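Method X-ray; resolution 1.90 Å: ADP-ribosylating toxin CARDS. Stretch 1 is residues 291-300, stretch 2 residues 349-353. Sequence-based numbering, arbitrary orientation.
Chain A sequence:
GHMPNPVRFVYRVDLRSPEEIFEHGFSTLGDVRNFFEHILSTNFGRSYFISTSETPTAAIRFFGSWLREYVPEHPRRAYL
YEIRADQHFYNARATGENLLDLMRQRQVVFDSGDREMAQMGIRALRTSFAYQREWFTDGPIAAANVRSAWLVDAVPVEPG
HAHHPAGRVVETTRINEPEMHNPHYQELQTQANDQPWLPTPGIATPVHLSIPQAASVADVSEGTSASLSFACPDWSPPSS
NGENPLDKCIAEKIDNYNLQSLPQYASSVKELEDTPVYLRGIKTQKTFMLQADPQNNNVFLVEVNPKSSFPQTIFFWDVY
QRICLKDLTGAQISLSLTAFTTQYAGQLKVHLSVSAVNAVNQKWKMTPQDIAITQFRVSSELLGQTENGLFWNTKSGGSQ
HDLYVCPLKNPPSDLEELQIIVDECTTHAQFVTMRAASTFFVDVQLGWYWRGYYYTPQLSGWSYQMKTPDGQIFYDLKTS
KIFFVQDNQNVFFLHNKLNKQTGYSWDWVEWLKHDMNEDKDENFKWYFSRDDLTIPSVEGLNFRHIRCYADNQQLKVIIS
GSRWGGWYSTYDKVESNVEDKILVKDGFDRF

Stretch 1 (291-300) QADPQNNNVF
Stretch 2, residues 349-353: KVHLS

Residues 291-300 form a hairpin that lies against the extended strand 349-353 of the same chain, mainly through its turn and second arm, burying 417 Å² between them, both sides summed. Within the hairpin, Q291 and F300 pair through both backbone bonds, Q291 N to F300 O and F300 N to Q291 O, each 2.9 Å, and D293 N donates to N298 O at 2.9 Å. P294 (phi/psi -70/-13), Q295 (-67/-34) and N296 (-131/9) carry the chain round, and N297 completes the turn in a left-handed conformation (60/13). Two side chains brace this turn: D293 OD1 (chi1 t) accepts from Q295 N at 2.7 Å, and N296 OD1 (chi1 p) accepts from N298 N at 3.0 Å. D293 O also receives N296 N at 3.3 Å and, weakly, N297 N at 2.7 Å.

Strand 298-300 runs roughly counter to strand 349-353, with 134° between their N-to-C directions and a closest axial approach of 5.0 Å. The register places N297 CA 4.6 Å from L352 CA and V299 CA 5.1 Å from H351 CA. One direct hydrogen bond joins the stretches: L352 N donates to N297 O at 2.7 Å, nearly straight at 170°. Farther along, the backbones are linked through water. Water 1 accepts from V299 N at 3.0 Å, donates to V350 O at 2.8 Å and hydrogen-bonds H351 ND1 at 2.8 Å; water 2 donates to V299 O at 2.7 Å and to V350 O at 2.9 Å.

L352, extended at -83/149, covers the most surface. Its CA-to-CB bond points toward the hairpin, and its mt rotamer (chi1 -65°, chi2 -179°) sets the methyls against A292 and V299: CD1 lies 3.8 Å from A292 CB, and CD2 lies 3.6 Å from V299 CG2 and 4.0 Å from A292 CB. The leucine thus packs against both arms of the hairpin.

V299 (-121/136, chi1 t) also points toward the opposing strand. Besides meeting L352, its CG2 lies 3.7 Å from H351 C, and its CG1 reaches V350 CG1 (chi1 t) at 4.2 Å, extending the apolar contact along the strand.

N297 (chi1 m, chi2 -14°) lies where this apolar packing gives way to polar contacts. Its CB is 3.4 Å from H351 NE2, and its OD1, satisfied elsewhere in the structure, is 3.7 Å from L352 CB. H351 (-156/160) has its CA-to-CB bond directed away overall, but chi1 t and chi2 65° bring the imidazole back to the turn. N297 O sits over one ring face, 3.1 Å from H351 ND1, at an angle too poor for a hydrogen bond; that oxygen is already engaged by L352 N. N298 OD1 (chi1 m) approaches the ring edge, 3.2 Å from H351 CE1, and N296 O lies 3.3 Å from H351 CE1. All three oxygens lie on the hairpin side of H351 CE1, a carbon polarised by its two ring nitrogens, and the contacts are close polar packing.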

# COMPACT_ATOMS: atom_id res chain seq x y z
N GLN A 291 21.05 11.87 -0.83
CA GLN A 291 21.09 11.88 -2.29
C GLN A 291 21.04 10.45 -2.83
O GLN A 291 21.33 9.51 -2.11
CB GLN A 291 22.36 12.60 -2.78
CG GLN A 291 22.36 14.08 -2.43
CD GLN A 291 23.55 14.81 -2.94
OE1 GLN A 291 24.44 14.22 -3.55
NE2 GLN A 291 23.59 16.12 -2.71
N ALA A 292 20.66 10.29 -4.10
CA ALA A 292 20.58 8.95 -4.68
C ALA A 292 20.81 8.96 -6.18
O ALA A 292 20.58 9.97 -6.84
CB ALA A 292 19.24 8.26 -4.32
N ASP A 293 21.27 7.84 -6.72
CA ASP A 293 21.65 7.80 -8.13
C ASP A 293 20.99 6.62 -8.82
O ASP A 293 21.31 5.48 -8.53
CB ASP A 293 23.18 7.67 -8.26
CG ASP A 293 23.67 7.78 -9.71
OD1 ASP A 293 22.88 7.54 -10.65
OD2 ASP A 293 24.85 8.13 -9.93
N PRO A 294 20.05 6.89 -9.75
CA PRO A 294 19.34 5.77 -10.39
C PRO A 294 20.22 4.95 -11.32
O PRO A 294 19.80 3.87 -11.74
CB PRO A 294 18.25 6.46 -11.23
CG PRO A 294 18.22 7.87 -10.77
CD PRO A 294 19.59 8.19 -10.23
N GLN A 295 21.40 5.46 -11.67
CA GLN A 295 22.32 4.72 -12.53
C GLN A 295 22.86 3.46 -11.84
O GLN A 295 23.11 2.45 -12.49
CB GLN A 295 23.47 5.63 -12.97
CG GLN A 295 24.34 5.06 -14.11
CD GLN A 295 25.43 4.12 -13.63
OE1 GLN A 295 25.95 4.37 -12.42
NE2 GLN A 295 25.80 3.17 -14.33
N ASN A 296 23.05 3.54 -10.53
CA ASN A 296 23.54 2.39 -9.77
C ASN A 296 22.71 2.10 -8.53
O ASN A 296 23.10 1.29 -7.69
CB ASN A 296 25.00 2.61 -9.37
CG ASN A 296 25.21 3.93 -8.65
OD1 ASN A 296 24.29 4.48 -8.06
ND2 ASN A 296 26.44 4.45 -8.71
N ASN A 297 21.57 2.77 -8.41
CA ASN A 297 20.68 2.58 -7.26
C ASN A 297 21.30 2.90 -5.91
O ASN A 297 20.74 2.57 -4.88
CB ASN A 297 20.07 1.17 -7.25
CG ASN A 297 18.93 1.02 -8.26
OD1 ASN A 297 18.41 2.02 -8.77
ND2 ASN A 297 18.55 -0.21 -8.56
N ASN A 298 22.46 3.56 -5.89
CA ASN A 298 23.06 3.92 -4.61
C ASN A 298 22.31 5.05 -3.90
O ASN A 298 21.80 5.97 -4.55
CB ASN A 298 24.53 4.33 -4.80
CG ASN A 298 25.44 3.14 -5.09
OD1 ASN A 298 25.07 1.99 -4.84
ND2 ASN A 298 26.63 3.42 -5.59
N VAL A 299 22.26 4.98 -2.58
CA VAL A 299 21.73 6.04 -1.74
C VAL A 299 22.88 6.43 -0.84
O VAL A 299 23.57 5.55 -0.33
CB VAL A 299 20.58 5.54 -0.87
CG1 VAL A 299 20.07 6.67 0.08
CG2 VAL A 299 19.45 5.00 -1.75
N PHE A 300 23.10 7.72 -0.64
CA PHE A 300 24.24 8.14 0.16
C PHE A 300 24.05 9.53 0.75
O PHE A 300 23.10 10.23 0.42
CB PHE A 300 25.51 8.10 -0.69
CG PHE A 300 25.36 8.77 -2.00
CD1 PHE A 300 24.91 8.06 -3.10
CD2 PHE A 300 25.64 10.12 -2.15
CE1 PHE A 300 24.76 8.70 -4.34
CE2 PHE A 300 25.50 10.74 -3.37
CZ PHE A 300 25.05 10.04 -4.46
N LYS A 349 21.44 -1.90 5.12
CA LYS A 349 22.00 -0.85 4.28
C LYS A 349 20.93 -0.33 3.32
O LYS A 349 20.20 -1.10 2.70
CB LYS A 349 23.19 -1.38 3.49
CG LYS A 349 23.55 -0.54 2.29
CD LYS A 349 24.67 0.42 2.60
CE LYS A 349 25.88 0.16 1.71
NZ LYS A 349 25.65 0.56 0.29
N VAL A 350 20.84 0.99 3.19
CA VAL A 350 19.83 1.58 2.32
C VAL A 350 20.32 1.69 0.87
O VAL A 350 21.45 2.09 0.61
CB VAL A 350 19.38 2.94 2.84
CG1 VAL A 350 18.23 3.49 2.01
CG2 VAL A 350 18.98 2.82 4.31
N HIS A 351 19.44 1.36 -0.08
CA HIS A 351 19.77 1.30 -1.50
C HIS A 351 18.45 1.50 -2.23
O HIS A 351 17.39 1.26 -1.66
CB HIS A 351 20.33 -0.10 -1.80
CG HIS A 351 21.12 -0.19 -3.07
ND1 HIS A 351 22.30 0.37 -3.43
CD2 HIS A 351 20.74 -0.98 -4.13
CE1 HIS A 351 22.58 -0.06 -4.71
NE2 HIS A 351 21.63 -0.88 -5.10
N LEU A 352 18.48 1.89 -3.50
CA LEU A 352 17.22 2.08 -4.22
C LEU A 352 16.70 0.76 -4.76
O LEU A 352 17.48 -0.15 -5.06
CB LEU A 352 17.40 3.07 -5.38
CG LEU A 352 17.75 4.52 -5.04
CD1 LEU A 352 17.85 5.33 -6.35
CD2 LEU A 352 16.70 5.12 -4.11
N SER A 353 15.38 0.64 -4.86
CA SER A 353 14.78 -0.39 -5.70
C SER A 353 13.44 0.10 -6.26
O SER A 353 12.95 1.16 -5.87
CB SER A 353 14.62 -1.72 -4.96
OG SER A 353 13.65 -1.63 -3.96
O HOH W 1 23.21 2.34 -1.59
O HOH W 2 23.71 3.61 1.59